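Long-range contact in tRNA (guanine(26)-N(2))-dimethyltransferase (Pyrococcus horikoshii, PDB 2DUL), which uses S-adenosyl-L-methionine to dimethylate the N2 amino group of guanine 26 in a number of tRNAs: residues Glu73-Tyr84 with Thr113-Leu124. Numbering follows the deposited sequence.
Sequences EVWLNDISEDAY and TIVINHDDANRL
V74 and L76 hydrogen-bond to T113, V115 and N117 in a parallel ladder that sets strands 73-78 and 113-118 side by side in the Rossmann-like sheet of a class I methyltransferase, with strand 50-53 on the far side of 73-78. L76 N donates to V115 O at 2.8 Å, and L76 O takes N117 N. At the carboxyl end of 73-78 lies D78, and just beyond that of 113-118 come D120 and A121, all three predicted to bind S-adenosyl-L-methionine. D78 itself is anchored: OD2 closes an Asx turn on S80 N through its anti lone pair, while OD1 accepts from A57 N.

The apolar packing differs on the two faces. V115 sits over one face of the W75 indole, its CG1 making a CH-pi contact 3.7 Å from the centroid of the six-membered ring, and L124 CD1 reaches CZ3 obliquely. With its CG beside the backbone N (chi1 -70°), the indole runs alongside V115, and W75 NE1 donates at 2.6 Å to E73 OE2, which lies in the ring plane and is also bound to Y131 OH. An alanine in place of W75 would probably leave V115 and L124 facing a gap and E73 OE2 without its indole donor. On the other face L76 CD1 meets I114 CG2, and H118 CB sits over the Y84 ring, whose CE1 touches I116 CG2.

Side-chain amides tie the two strands to each other and to the loops at their ends. N117 ND2 gives a nearly straight bond (169°) to N77 OD1, the two amide planes 31° apart. N77 ND2 also binds A54 O and, from above the carbonyl plane, D119 O at 3.0 Å, while L124 CD2 presses on N77 CB at 3.4 Å.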
ATOM      1  N   GLU A  73     -13.757  -4.503 -17.102  1.00 22.99           N
ATOM      2  CA  GLU A  73     -14.934  -3.918 -16.477  1.00 22.59           C
ATOM      3  C   GLU A  73     -14.440  -3.085 -15.304  1.00 23.87           C
ATOM      4  O   GLU A  73     -13.819  -3.611 -14.375  1.00 22.14           O
ATOM      5  CB  GLU A  73     -15.876  -5.018 -15.981  1.00 24.73           C
ATOM      6  CG  GLU A  73     -17.236  -4.510 -15.527  1.00 24.57           C
ATOM      7  CD  GLU A  73     -18.171  -5.632 -15.104  1.00 28.71           C
ATOM      8  OE1 GLU A  73     -18.521  -6.485 -15.951  1.00 30.65           O
ATOM      9  OE2 GLU A  73     -18.557  -5.662 -13.920  1.00 25.39           O
ATOM     10  N   VAL A  74     -14.705  -1.784 -15.356  1.00 21.81           N
ATOM     11  CA  VAL A  74     -14.252  -0.876 -14.309  1.00 19.85           C
ATOM     12  C   VAL A  74     -15.410  -0.183 -13.615  1.00 18.44           C
ATOM     13  O   VAL A  74     -16.236   0.462 -14.261  1.00 17.75           O
ATOM     14  CB  VAL A  74     -13.310   0.209 -14.888  1.00 20.89           C
ATOM     15  CG1 VAL A  74     -12.748   1.073 -13.759  1.00 18.48           C
ATOM     16  CG2 VAL A  74     -12.187  -0.449 -15.688  1.00 20.79           C
ATOM     17  N   TRP A  75     -15.466  -0.325 -12.294  1.00 16.61           N
ATOM     18  CA  TRP A  75     -16.509   0.307 -11.502  1.00 17.12           C
ATOM     19  C   TRP A  75     -15.942   1.520 -10.767  1.00 17.39           C
ATOM     20  O   TRP A  75     -14.860   1.459 -10.179  1.00 16.41           O
ATOM     21  CB  TRP A  75     -17.087  -0.677 -10.480  1.00 18.37           C
ATOM     22  CG  TRP A  75     -17.895  -1.784 -11.085  1.00 19.28           C
ATOM     23  CD1 TRP A  75     -17.476  -2.692 -12.013  1.00 20.12           C
ATOM     24  CD2 TRP A  75     -19.255  -2.117 -10.781  1.00 20.88           C
ATOM     25  NE1 TRP A  75     -18.489  -3.571 -12.304  1.00 18.97           N
ATOM     26  CE2 TRP A  75     -19.592  -3.243 -11.562  1.00 20.51           C
ATOM     27  CE3 TRP A  75     -20.221  -1.575  -9.923  1.00 22.63           C
ATOM     28  CZ2 TRP A  75     -20.858  -3.842 -11.512  1.00 21.56           C
ATOM     29  CZ3 TRP A  75     -21.481  -2.169  -9.871  1.00 23.27           C
ATOM     30  CH2 TRP A  75     -21.786  -3.293 -10.663  1.00 24.81           C
ATOM     31  N   LEU A  76     -16.678   2.620 -10.822  1.00 17.69           N
ATOM     32  CA  LEU A  76     -16.294   3.851 -10.147  1.00 19.81           C
ATOM     33  C   LEU A  76     -17.417   4.149  -9.168  1.00 19.94           C
ATOM     34  O   LEU A  76     -18.588   4.137  -9.545  1.00 21.29           O
ATOM     35  CB  LEU A  76     -16.170   5.004 -11.144  1.00 24.85           C
ATOM     36  CG  LEU A  76     -15.089   4.936 -12.224  1.00 26.96           C
ATOM     37  CD1 LEU A  76     -15.530   3.999 -13.331  1.00 29.07           C
ATOM     38  CD2 LEU A  76     -14.861   6.332 -12.791  1.00 31.11           C
ATOM     39  N   ASN A  77     -17.074   4.419  -7.916  1.00 19.99           N
ATOM     40  CA  ASN A  77     -18.102   4.691  -6.923  1.00 20.74           C
ATOM     41  C   ASN A  77     -17.784   5.855  -5.996  1.00 20.61           C
ATOM     42  O   ASN A  77     -16.630   6.099  -5.664  1.00 18.85           O
ATOM     43  CB  ASN A  77     -18.335   3.446  -6.063  1.00 21.66           C
ATOM     44  CG  ASN A  77     -19.360   3.681  -4.962  1.00 24.25           C
ATOM     45  OD1 ASN A  77     -20.568   3.669  -5.206  1.00 25.17           O
ATOM     46  ND2 ASN A  77     -18.877   3.910  -3.744  1.00 21.68           N
ATOM     47  N   ASP A  78     -18.827   6.567  -5.584  1.00 22.02           N
ATOM     48  CA  ASP A  78     -18.692   7.668  -4.634  1.00 23.28           C
ATOM     49  C   ASP A  78     -20.062   7.974  -4.040  1.00 23.58           C
ATOM     50  O   ASP A  78     -21.076   7.958  -4.740  1.00 23.85           O
ATOM     51  CB  ASP A  78     -18.122   8.925  -5.293  1.00 23.23           C
ATOM     52  CG  ASP A  78     -17.467   9.856  -4.280  1.00 26.27           C
ATOM     53  OD1 ASP A  78     -16.220   9.885  -4.217  1.00 27.14           O
ATOM     54  OD2 ASP A  78     -18.199  10.541  -3.533  1.00 26.84           O
ATOM     55  N   ILE A  79     -20.088   8.255  -2.746  1.00 23.87           N
ATOM     56  CA  ILE A  79     -21.337   8.543  -2.061  1.00 25.69           C
ATOM     57  C   ILE A  79     -21.843   9.962  -2.337  1.00 26.29           C
ATOM     58  O   ILE A  79     -23.026  10.250  -2.161  1.00 25.77           O
ATOM     59  CB  ILE A  79     -21.170   8.347  -0.536  1.00 27.01           C
ATOM     60  CG1 ILE A  79     -22.532   8.401   0.158  1.00 27.42           C
ATOM     61  CG2 ILE A  79     -20.240   9.412   0.021  1.00 25.79           C
ATOM     62  CD1 ILE A  79     -22.467   8.122   1.643  1.00 31.21           C
ATOM     63  N   SER A  80     -20.949  10.840  -2.776  1.00 28.01           N
ATOM     64  CA  SER A  80     -21.310  12.229  -3.055  1.00 28.68           C
ATOM     65  C   SER A  80     -21.974  12.460  -4.406  1.00 29.97           C
ATOM     66  O   SER A  80     -21.487  11.998  -5.438  1.00 27.98           O
ATOM     67  CB  SER A  80     -20.071  13.119  -2.957  1.00 29.87           C
ATOM     68  OG  SER A  80     -20.336  14.408  -3.488  1.00 31.92           O
ATOM     69  N   GLU A  81     -23.088  13.190  -4.387  1.00 30.66           N
ATOM     70  CA  GLU A  81     -23.833  13.523  -5.600  1.00 32.86           C
ATOM     71  C   GLU A  81     -22.976  14.357  -6.553  1.00 31.73           C
ATOM     72  O   GLU A  81     -22.995  14.145  -7.768  1.00 31.02           O
ATOM     73  CB  GLU A  81     -25.096  14.313  -5.238  1.00 36.32           C
ATOM     74  CG  GLU A  81     -25.873  14.857  -6.432  1.00 42.21           C
ATOM     75  CD  GLU A  81     -26.754  13.815  -7.093  1.00 46.72           C
ATOM     76  OE1 GLU A  81     -26.222  12.799  -7.590  1.00 49.63           O
ATOM     77  OE2 GLU A  81     -27.988  14.015  -7.114  1.00 50.00           O
ATOM     78  N   ASP A  82     -22.240  15.318  -6.000  1.00 30.92           N
ATOM     79  CA  ASP A  82     -21.371  16.173  -6.802  1.00 30.55           C
ATOM     80  C   ASP A  82     -20.288  15.337  -7.472  1.00 29.46           C
ATOM     81  O   ASP A  82     -19.980  15.530  -8.647  1.00 28.75           O
ATOM     82  CB  ASP A  82     -20.713  17.243  -5.927  1.00 33.03           C
ATOM     83  CG  ASP A  82     -21.687  18.318  -5.485  1.00 37.33           C
ATOM     84  OD1 ASP A  82     -21.262  19.234  -4.750  1.00 39.84           O
ATOM     85  OD2 ASP A  82     -22.872  18.251  -5.876  1.00 38.81           O
ATOM     86  N   ALA A  83     -19.707  14.414  -6.714  1.00 27.41           N
ATOM     87  CA  ALA A  83     -18.665  13.553  -7.255  1.00 27.09           C
ATOM     88  C   ALA A  83     -19.253  12.683  -8.361  1.00 25.19           C
ATOM     89  O   ALA A  83     -18.662  12.540  -9.432  1.00 24.93           O
ATOM     90  CB  ALA A  83     -18.077  12.683  -6.152  1.00 26.83           C
ATOM     91  N   TYR A  84     -20.426  12.116  -8.101  1.00 25.07           N
ATOM     92  CA  TYR A  84     -21.097  11.260  -9.079  1.00 26.39           C
ATOM     93  C   TYR A  84     -21.331  12.002 -10.399  1.00 26.88           C
ATOM     94  O   TYR A  84     -21.053  11.477 -11.479  1.00 24.39           O
ATOM     95  CB  TYR A  84     -22.434  10.770  -8.517  1.00 24.88           C
ATOM     96  CG  TYR A  84     -23.237   9.929  -9.487  1.00 25.61           C
ATOM     97  CD1 TYR A  84     -22.781   8.674  -9.900  1.00 25.02           C
ATOM     98  CD2 TYR A  84     -24.453  10.386  -9.989  1.00 26.19           C
ATOM     99  CE1 TYR A  84     -23.525   7.892 -10.791  1.00 25.12           C
ATOM    100  CE2 TYR A  84     -25.207   9.616 -10.883  1.00 27.12           C
ATOM    101  CZ  TYR A  84     -24.736   8.369 -11.278  1.00 27.19           C
ATOM    102  OH  TYR A  84     -25.485   7.596 -12.143  1.00 26.17           O
ATOM    103  N   THR A 113     -16.192  -1.973 -20.219  1.00 23.91           N
ATOM    104  CA  THR A 113     -17.458  -1.632 -19.596  1.00 22.33           C
ATOM    105  C   THR A 113     -17.153  -0.772 -18.383  1.00 21.74           C
ATOM    106  O   THR A 113     -16.345  -1.146 -17.533  1.00 20.53           O
ATOM    107  CB  THR A 113     -18.223  -2.899 -19.179  1.00 22.48           C
ATOM    108  OG1 THR A 113     -18.606  -3.610 -20.360  1.00 25.39           O
ATOM    109  CG2 THR A 113     -19.476  -2.553 -18.382  1.00 21.69           C
ATOM    110  N   ILE A 114     -17.785   0.393 -18.331  1.00 21.31           N
ATOM    111  CA  ILE A 114     -17.583   1.332 -17.236  1.00 19.48           C
ATOM    112  C   ILE A 114     -18.895   1.487 -16.479  1.00 18.82           C
ATOM    113  O   ILE A 114     -19.938   1.765 -17.071  1.00 19.36           O
ATOM    114  CB  ILE A 114     -17.125   2.699 -17.779  1.00 21.35           C
ATOM    115  CG1 ILE A 114     -15.820   2.521 -18.557  1.00 23.89           C
ATOM    116  CG2 ILE A 114     -16.934   3.693 -16.634  1.00 19.25           C
ATOM    117  CD1 ILE A 114     -15.401   3.736 -19.348  1.00 28.38           C
ATOM    118  N   VAL A 115     -18.834   1.287 -15.169  1.00 17.46           N
ATOM    119  CA  VAL A 115     -20.011   1.388 -14.322  1.00 18.32           C
ATOM    120  C   VAL A 115     -19.777   2.473 -13.280  1.00 19.76           C
ATOM    121  O   VAL A 115     -18.896   2.352 -12.429  1.00 21.34           O
ATOM    122  CB  VAL A 115     -20.286   0.055 -13.603  1.00 18.92           C
ATOM    123  CG1 VAL A 115     -21.584   0.147 -12.813  1.00 18.68           C
ATOM    124  CG2 VAL A 115     -20.351  -1.076 -14.625  1.00 18.20           C
ATOM    125  N   ILE A 116     -20.559   3.541 -13.364  1.00 19.07           N
ATOM    126  CA  ILE A 116     -20.440   4.651 -12.430  1.00 19.96           C
ATOM    127  C   ILE A 116     -21.561   4.507 -11.409  1.00 19.50           C
ATOM    128  O   ILE A 116     -22.740   4.450 -11.762  1.00 19.64           O
ATOM    129  CB  ILE A 116     -20.556   5.996 -13.166  1.00 21.61           C
ATOM    130  CG1 ILE A 116     -19.674   5.969 -14.424  1.00 21.94           C
ATOM    131  CG2 ILE A 116     -20.114   7.129 -12.245  1.00 21.20           C
ATOM    132  CD1 ILE A 116     -19.716   7.256 -15.240  1.00 25.81           C
ATOM    133  N   ASN A 117     -21.184   4.463 -10.138  1.00 19.11           N
ATOM    134  CA  ASN A 117     -22.143   4.259  -9.064  1.00 21.61           C
ATOM    135  C   ASN A 117     -22.171   5.391  -8.037  1.00 23.36           C
ATOM    136  O   ASN A 117     -21.132   5.935  -7.662  1.00 23.19           O
ATOM    137  CB  ASN A 117     -21.803   2.937  -8.363  1.00 23.25           C
ATOM    138  CG  ASN A 117     -22.988   2.324  -7.644  1.00 26.82           C
ATOM    139  OD1 ASN A 117     -23.946   1.865  -8.275  1.00 29.03           O
ATOM    140  ND2 ASN A 117     -22.930   2.306  -6.319  1.00 23.91           N
ATOM    141  N   HIS A 118     -23.371   5.735  -7.588  1.00 24.01           N
ATOM    142  CA  HIS A 118     -23.547   6.770  -6.574  1.00 25.70           C
ATOM    143  C   HIS A 118     -24.040   6.048  -5.325  1.00 25.51           C
ATOM    144  O   HIS A 118     -25.214   5.687  -5.245  1.00 25.01           O
ATOM    145  CB  HIS A 118     -24.604   7.785  -7.009  1.00 28.40           C
ATOM    146  CG  HIS A 118     -24.946   8.784  -5.947  1.00 30.17           C
ATOM    147  ND1 HIS A 118     -26.179   9.394  -5.865  1.00 32.40           N
ATOM    148  CD2 HIS A 118     -24.208   9.292  -4.932  1.00 31.77           C
ATOM    149  CE1 HIS A 118     -26.186  10.234  -4.845  1.00 31.96           C
ATOM    150  NE2 HIS A 118     -25.001  10.191  -4.262  1.00 31.34           N
ATOM    151  N   ASP A 119     -23.158   5.832  -4.353  1.00 23.93           N
ATOM    152  CA  ASP A 119     -23.566   5.124  -3.146  1.00 25.47           C
ATOM    153  C   ASP A 119     -22.414   4.946  -2.168  1.00 23.69           C
ATOM    154  O   ASP A 119     -21.258   5.215  -2.495  1.00 22.35           O
ATOM    155  CB  ASP A 119     -24.120   3.751  -3.546  1.00 31.82           C
ATOM    156  CG  ASP A 119     -24.867   3.058  -2.424  1.00 37.84           C
ATOM    157  OD1 ASP A 119     -25.545   3.744  -1.625  1.00 40.35           O
ATOM    158  OD2 ASP A 119     -24.788   1.814  -2.355  1.00 42.51           O
ATOM    159  N   ASP A 120     -22.742   4.502  -0.960  1.00 23.06           N
ATOM    160  CA  ASP A 120     -21.740   4.239   0.064  1.00 23.08           C
ATOM    161  C   ASP A 120     -20.938   3.036  -0.435  1.00 22.79           C
ATOM    162  O   ASP A 120     -21.516   2.048  -0.898  1.00 21.38           O
ATOM    163  CB  ASP A 120     -22.440   3.915   1.391  1.00 26.38           C
ATOM    164  CG  ASP A 120     -21.482   3.426   2.471  1.00 27.78           C
ATOM    165  OD1 ASP A 120     -20.249   3.466   2.272  1.00 31.72           O
ATOM    166  OD2 ASP A 120     -21.973   3.005   3.535  1.00 32.17           O
ATOM    167  N   ALA A 121     -19.615   3.126  -0.361  1.00 21.38           N
ATOM    168  CA  ALA A 121     -18.753   2.038  -0.822  1.00 20.80           C
ATOM    169  C   ALA A 121     -19.103   0.705  -0.162  1.00 21.21           C
ATOM    170  O   ALA A 121     -19.062  -0.340  -0.813  1.00 20.40           O
ATOM    171  CB  ALA A 121     -17.294   2.381  -0.560  1.00 21.25           C
ATOM    172  N   ASN A 122     -19.437   0.737   1.126  1.00 20.36           N
ATOM    173  CA  ASN A 122     -19.798  -0.488   1.836  1.00 21.29           C
ATOM    174  C   ASN A 122     -21.067  -1.117   1.265  1.00 22.23           C
ATOM    175  O   ASN A 122     -21.189  -2.343   1.209  1.00 21.39           O
ATOM    176  CB  ASN A 122     -19.995  -0.225   3.336  1.00 20.45           C
ATOM    177  CG  ASN A 122     -18.692  -0.302   4.122  1.00 23.03           C
ATOM    178  OD1 ASN A 122     -17.824  -1.129   3.831  1.00 21.40           O
ATOM    179  ND2 ASN A 122     -18.560   0.547   5.140  1.00 19.25           N
ATOM    180  N   ARG A 123     -22.012  -0.285   0.839  1.00 22.68           N
ATOM    181  CA  ARG A 123     -23.252  -0.805   0.277  1.00 22.95           C
ATOM    182  C   ARG A 123     -22.979  -1.423  -1.090  1.00 22.07           C
ATOM    183  O   ARG A 123     -23.463  -2.517  -1.391  1.00 20.38           O
ATOM    184  CB  ARG A 123     -24.301   0.305   0.165  1.00 26.11           C
ATOM    185  CG  ARG A 123     -25.675  -0.186  -0.280  1.00 32.82           C
ATOM    186  CD  ARG A 123     -26.732   0.882  -0.031  1.00 39.93           C
ATOM    187  NE  ARG A 123     -28.058   0.495  -0.512  1.00 46.18           N
ATOM    188  CZ  ARG A 123     -28.426   0.500  -1.790  1.00 48.17           C
ATOM    189  NH1 ARG A 123     -27.567   0.872  -2.728  1.00 50.33           N
ATOM    190  NH2 ARG A 123     -29.655   0.134  -2.131  1.00 49.02           N
ATOM    191  N   LEU A 124     -22.194  -0.734  -1.914  1.00 19.48           N
ATOM    192  CA  LEU A 124     -21.866  -1.269  -3.234  1.00 19.65           C
ATOM    193  C   LEU A 124     -21.109  -2.599  -3.126  1.00 17.94           C
ATOM    194  O   LEU A 124     -21.455  -3.573  -3.798  1.00 17.66           O
ATOM    195  CB  LEU A 124     -21.027  -0.266  -4.038  1.00 20.50           C
ATOM    196  CG  LEU A 124     -20.551  -0.759  -5.412  1.00 23.48           C
ATOM    197  CD1 LEU A 124     -21.738  -1.201  -6.264  1.00 24.44           C
ATOM    198  CD2 LEU A 124     -19.787   0.350  -6.100  1.00 25.69           C
TER